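Local coordinates for protein probable oxidoreductase (Pseudomonas aeruginosa, PDB 4B7C) that is probably an NADP-dependent oxidoreductase of the medium-chain dehydrogenase/reductase family, pairing a GroES-like N-terminal domain with a Rossmann-fold nucleotide-binding domain, at residues V43-L48 with A99-Q103; L313-T319 with L332-V336. All blocks are in the same frame, centred on the assembly; numbering follows the deposited sequence.

Contacts 1 and 2 meet on neighbouring strands of one mixed sheet, 41-49 and 331-335, which run antiparallel. Their centres lie about 11 Å apart. Two probable backbone hydrogen bonds join them directly: Leu48 N to Leu334 O at 2.8 Å, and Val336 N to Glu46 O at 2.9 Å. The ring of Tyr47 also packs on the Lys335 side chain, with CE1 3.6 Å from CG. Contact 1 fixes a loop of the GroES-like domain to strand 41-49, and contact 2 seats a short helix on the C-terminal strand. Pairing with strand 41-49 builds the end of the chain into the mixed sheet, apart from the six-stranded parallel Rossmann sheet.

Contact 1 (V43-L48 with A99-Q103); sequences VKNEYL and ALGVQ
With each CG anti to its own carbonyl carbon (chi1 -63° in Asn45, -62° in Leu100), Asn45 carries its amide, and Leu100 its branch, across the gap between strand and loop. The two side chains point in opposite directions and lie alongside each other. Asn45 OD1 rests 3.4 Å from Leu100 CB and close to CD1. OD1 is buried here and has no polar partner in the model. The other branch of the amide does the bonding. ND2 donates to Gln103 O at 2.9 Å and to Leu100 O at 3.2 Å. Both bonds are moderately bent, and in each ND2 sits above the carbonyl plane. Two bonds from one nitrogen fix the rotation of the amide and tie both Leu100 and Gln103 to the strand. Gln103 NE2 reaches Leu100 O at 2.8 Å in a nearly straight bond (174°), from the opposite face of that carbonyl to Asn45. Leu100 O is therefore held by two side-chain amides. Val102 centres an inverse gamma turn, closed by a weak bond from Gln103 N to Gly101 O. Leu48 lies over this turn, with CD2 3.5 Å from Gly101 O and CD1 3.8 Å from Val102 CA. Val43 CG1 meets Leu100 CD2 at 4.2 Å, the two side chains crossing at about a right angle. Gln103 OE1 accepts from Asn8 and Gln10, linking the loop to strand 7-13. The contact thus holds the connection between strands 95-97 and 105-108 against strand 41-49, which pairs with strands 77-85, 105-108 and 331-335 and carries a classic beta bulge at Glu46 and Tyr47 facing Val79.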
loop_
_atom_site.group_PDB
_atom_site.type_symbol
_atom_site.label_atom_id
_atom_site.label_comp_id
_atom_site.label_asym_id
_atom_site.label_seq_id
_atom_site.Cartn_x
_atom_site.Cartn_y
_atom_site.Cartn_z
ATOM N N VAL B 43 29.299 14.999 24.453
ATOM C CA VAL B 43 28.223 14.474 25.290
ATOM C C VAL B 43 28.677 13.227 26.048
ATOM O O VAL B 43 29.294 12.322 25.470
ATOM C CB VAL B 43 26.975 14.094 24.476
ATOM C CG1 VAL B 43 25.959 13.386 25.356
ATOM C CG2 VAL B 43 26.341 15.317 23.817
ATOM N N LYS B 44 28.392 13.195 27.353
ATOM C CA LYS B 44 28.563 11.978 28.144
ATOM C C LYS B 44 27.313 11.136 27.972
ATOM O O LYS B 44 26.233 11.533 28.396
ATOM C CB LYS B 44 28.790 12.278 29.629
ATOM C CG LYS B 44 28.840 11.027 30.508
ATOM C CD LYS B 44 30.066 10.161 30.229
ATOM C CE LYS B 44 29.935 8.722 30.751
ATOM N NZ LYS B 44 29.342 7.761 29.761
ATOM N N ASN B 45 27.455 9.989 27.316
ATOM C CA ASN B 45 26.307 9.127 27.062
ATOM C C ASN B 45 25.848 8.456 28.356
ATOM O O ASN B 45 26.656 7.896 29.090
ATOM C CB ASN B 45 26.630 8.079 25.991
ATOM C CG ASN B 45 26.947 8.695 24.634
ATOM O OD1 ASN B 45 26.754 9.900 24.411
ATOM N ND2 ASN B 45 27.414 7.857 23.701
ATOM N N GLU B 46 24.549 8.512 28.622
ATOM C CA GLU B 46 23.999 7.970 29.867
ATOM C C GLU B 46 23.129 6.738 29.650
ATOM O O GLU B 46 23.262 5.741 30.366
ATOM C CB GLU B 46 23.200 9.042 30.614
ATOM C CG GLU B 46 24.072 10.160 31.203
ATOM C CD GLU B 46 23.682 10.666 32.591
ATOM O OE1 GLU B 46 22.581 10.301 33.112
ATOM O OE2 GLU B 46 24.530 11.432 33.159
ATOM N N TYR B 47 22.228 6.833 28.680
ATOM C CA TYR B 47 21.357 5.734 28.312
ATOM C C TYR B 47 21.287 5.604 26.790
ATOM O O TYR B 47 21.174 6.597 26.077
ATOM C CB TYR B 47 19.957 5.941 28.846
ATOM C CG TYR B 47 19.871 5.953 30.348
ATOM C CD1 TYR B 47 19.674 4.773 31.058
ATOM C CD2 TYR B 47 19.979 7.143 31.051
ATOM C CE1 TYR B 47 19.585 4.772 32.436
ATOM C CE2 TYR B 47 19.885 7.161 32.427
ATOM C CZ TYR B 47 19.694 5.978 33.118
ATOM O OH TYR B 47 19.602 5.977 34.476
ATOM N N LEU B 48 21.322 4.361 26.320
ATOM C CA LEU B 48 21.224 4.050 24.890
ATOM C C LEU B 48 20.000 3.226 24.582
ATOM O O LEU B 48 19.590 2.369 25.365
ATOM C CB LEU B 48 22.449 3.301 24.405
ATOM C CG LEU B 48 23.779 4.017 24.604
ATOM C CD1 LEU B 48 24.898 3.104 24.136
ATOM C CD2 LEU B 48 23.844 5.387 23.918
ATOM N N ALA B 99 21.574 10.703 18.075
ATOM C CA ALA B 99 22.311 9.520 17.649
ATOM C C ALA B 99 23.665 9.566 18.327
ATOM O O ALA B 99 24.638 10.053 17.761
ATOM C CB ALA B 99 22.461 9.484 16.114
ATOM N N LEU B 100 23.721 9.067 19.552
ATOM C CA LEU B 100 24.932 9.179 20.387
ATOM C C LEU B 100 25.954 8.069 20.143
ATOM O O LEU B 100 27.123 8.194 20.509
ATOM C CB LEU B 100 24.550 9.193 21.873
ATOM C CG LEU B 100 23.668 10.374 22.318
ATOM C CD1 LEU B 100 23.379 10.326 23.820
ATOM C CD2 LEU B 100 24.282 11.712 21.919
ATOM N N GLY B 101 25.491 6.958 19.579
ATOM C CA GLY B 101 26.381 5.839 19.257
ATOM C C GLY B 101 26.614 4.906 20.439
ATOM O O GLY B 101 26.412 5.288 21.600
ATOM N N VAL B 102 27.044 3.676 20.141
ATOM C CA VAL B 102 27.297 2.682 21.181
ATOM C C VAL B 102 28.687 2.926 21.741
ATOM O O VAL B 102 29.659 2.250 21.381
ATOM C CB VAL B 102 27.152 1.229 20.687
ATOM C CG1 VAL B 102 27.401 0.267 21.840
ATOM C CG2 VAL B 102 25.756 0.980 20.116
ATOM N N GLN B 103 28.765 3.901 22.641
ATOM C CA GLN B 103 30.031 4.372 23.183
ATOM C C GLN B 103 29.817 5.184 24.471
ATOM O O GLN B 103 28.686 5.521 24.819
ATOM C CB GLN B 103 30.772 5.228 22.156
ATOM C CG GLN B 103 29.973 6.411 21.655
ATOM C CD GLN B 103 30.644 7.160 20.535
ATOM O OE1 GLN B 103 31.863 7.066 20.327
ATOM N NE2 GLN B 103 29.840 7.931 19.798
#

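Contact 2 (L313-T319 with L332-V336); sequences LETFPET and LVLKV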
loop_
_atom_site.group_PDB
_atom_site.type_symbol
_atom_site.label_atom_id
_atom_site.label_comp_id
_atom_site.label_asym_id
_atom_site.label_seq_id
_atom_site.Cartn_x
_atom_site.Cartn_y
_atom_site.Cartn_z
ATOM N N LEU B 313 27.706 -0.708 29.367
ATOM C CA LEU B 313 28.023 -0.587 27.949
ATOM C C LEU B 313 28.610 -1.889 27.393
ATOM O O LEU B 313 28.262 -2.326 26.290
ATOM C CB LEU B 313 29.022 0.546 27.724
ATOM C CG LEU B 313 29.503 0.714 26.286
ATOM C CD1 LEU B 313 28.341 1.197 25.420
ATOM C CD2 LEU B 313 30.668 1.672 26.200
ATOM N N GLU B 314 29.484 -2.500 28.187
ATOM C CA GLU B 314 30.200 -3.725 27.812
ATOM C C GLU B 314 29.259 -4.907 27.490
ATOM O O GLU B 314 29.637 -5.807 26.758
ATOM C CB GLU B 314 31.263 -4.102 28.886
ATOM C CG GLU B 314 30.714 -4.570 30.243
ATOM C CD GLU B 314 30.268 -3.436 31.163
ATOM O OE1 GLU B 314 30.359 -2.244 30.778
ATOM O OE2 GLU B 314 29.811 -3.743 32.290
ATOM N N THR B 315 28.046 -4.893 28.039
ATOM C CA THR B 315 27.059 -5.955 27.797
ATOM C C THR B 315 26.292 -5.818 26.470
ATOM O O THR B 315 25.464 -6.672 26.142
ATOM C CB THR B 315 26.003 -6.037 28.916
ATOM O OG1 THR B 315 25.104 -4.920 28.829
ATOM C CG2 THR B 315 26.674 -6.091 30.303
ATOM N N PHE B 316 26.601 -4.775 25.708
ATOM C CA PHE B 316 25.844 -4.437 24.488
ATOM C C PHE B 316 25.524 -5.620 23.528
ATOM O O PHE B 316 24.353 -5.857 23.218
ATOM C CB PHE B 316 26.531 -3.293 23.723
ATOM C CG PHE B 316 25.960 -3.061 22.354
ATOM C CD1 PHE B 316 24.702 -2.525 22.204
ATOM C CD2 PHE B 316 26.655 -3.458 21.219
ATOM C CE1 PHE B 316 24.153 -2.360 20.948
ATOM C CE2 PHE B 316 26.118 -3.296 19.948
ATOM C CZ PHE B 316 24.854 -2.740 19.815
ATOM N N PRO B 317 26.549 -6.353 23.052
ATOM C CA PRO B 317 26.278 -7.475 22.120
ATOM C C PRO B 317 25.282 -8.489 22.638
ATOM O O PRO B 317 24.452 -8.958 21.865
ATOM C CB PRO B 317 27.654 -8.142 21.944
ATOM C CG PRO B 317 28.628 -7.072 22.266
ATOM C CD PRO B 317 27.983 -6.271 23.370
ATOM N N GLU B 318 25.394 -8.866 23.914
ATOM C CA GLU B 318 24.479 -9.861 24.486
ATOM C C GLU B 318 23.115 -9.247 24.667
ATOM O O GLU B 318 22.114 -9.879 24.345
ATOM C CB GLU B 318 24.946 -10.445 25.830
ATOM C CG GLU B 318 25.278 -9.512 26.966
ATOM C CD GLU B 318 26.765 -9.250 27.108
ATOM O OE1 GLU B 318 27.322 -8.799 26.095
ATOM O OE2 GLU B 318 27.383 -9.472 28.200
ATOM N N THR B 319 23.096 -8.038 25.230
ATOM C CA THR B 319 21.845 -7.347 25.528
ATOM C C THR B 319 21.044 -7.115 24.263
ATOM O O THR B 319 19.830 -7.246 24.265
ATOM C CB THR B 319 22.087 -6.008 26.255
ATOM O OG1 THR B 319 22.864 -6.226 27.447
ATOM C CG2 THR B 319 20.756 -5.363 26.608
ATOM N N LEU B 332 13.701 -1.623 25.559
ATOM C CA LEU B 332 15.031 -2.016 26.006
ATOM C C LEU B 332 15.975 -0.823 26.003
ATOM O O LEU B 332 16.233 -0.201 24.963
ATOM C CB LEU B 332 15.599 -3.154 25.146
ATOM C CG LEU B 332 16.858 -3.833 25.678
ATOM C CD1 LEU B 332 16.712 -4.320 27.109
ATOM C CD2 LEU B 332 17.157 -5.017 24.763
ATOM N N VAL B 333 16.538 -0.562 27.177
ATOM C CA VAL B 333 17.462 0.557 27.375
ATOM C C VAL B 333 18.749 0.099 28.036
ATOM O O VAL B 333 18.719 -0.656 29.019
ATOM C CB VAL B 333 16.832 1.652 28.250
ATOM C CG1 VAL B 333 17.875 2.708 28.609
ATOM C CG2 VAL B 333 15.655 2.275 27.512
ATOM N N LEU B 334 19.871 0.528 27.476
ATOM C CA LEU B 334 21.188 0.189 28.013
ATOM C C LEU B 334 21.761 1.377 28.774
ATOM O O LEU B 334 22.026 2.424 28.187
ATOM C CB LEU B 334 22.153 -0.233 26.897
ATOM C CG LEU B 334 23.525 -0.769 27.324
ATOM C CD1 LEU B 334 23.364 -2.115 28.029
ATOM C CD2 LEU B 334 24.481 -0.920 26.150
ATOM N N LYS B 335 21.926 1.215 30.085
ATOM C CA LYS B 335 22.561 2.242 30.907
ATOM C C LYS B 335 24.055 2.142 30.715
ATOM O O LYS B 335 24.643 1.089 30.945
ATOM C CB LYS B 335 22.218 2.095 32.390
ATOM C CG LYS B 335 22.714 3.259 33.242
ATOM C CD LYS B 335 22.501 3.012 34.728
ATOM C CE LYS B 335 22.583 4.301 35.534
ATOM N NZ LYS B 335 23.918 4.957 35.436
ATOM N N VAL B 336 24.660 3.236 30.269
ATOM C CA VAL B 336 26.082 3.267 30.039
ATOM C C VAL B 336 26.693 3.481 31.407
ATOM O O VAL B 336 27.857 3.213 31.590
ATOM C CB VAL B 336 26.529 4.404 29.081
ATOM C CG1 VAL B 336 28.038 4.424 28.902
ATOM C CG2 VAL B 336 25.835 4.317 27.733
#
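The beta-alpha-beta unit made of strand 307-311, helix 316-321 and strand 331-335 contains this contact, in which the 3-10 turn 313-315 and the start of the helix pack on the last strand. Leu334 is the central side chain. With CG anti to the backbone N (chi1 -173°), it stretches toward the helical segment, and its two methyls part there. CD1 approaches Thr315 OG1 at 3.4 Å and also nears Thr319 OG1. CD2 sits 4.0 Å from both Phe316 CB and Leu313 CA, near the plane of the Phe316 ring at its edge. At one end of the contact, Leu332 CD2 lies 3.5 Å from Thr319 O and 4.1 Å from Thr319 CG2. At the other, Val336 CG1 meets Leu313 CB at 4.2 Å. No hydrogen bond crosses between the segments. The threonine hydroxyls are used locally: Thr319 OG1 donates to Thr315 O at 2.9 Å, from above the carbonyl plane, and Thr315 OG1 bonds to Gly312 O. Thr315 O also accepts from Thr319 N. Phe316 meets Phe26 edge-to-face and also touches Tyr11, so the helix bridges strands 7-13 and 26-32 to strand 331-335, which lies between strands 41-49 and 307-311.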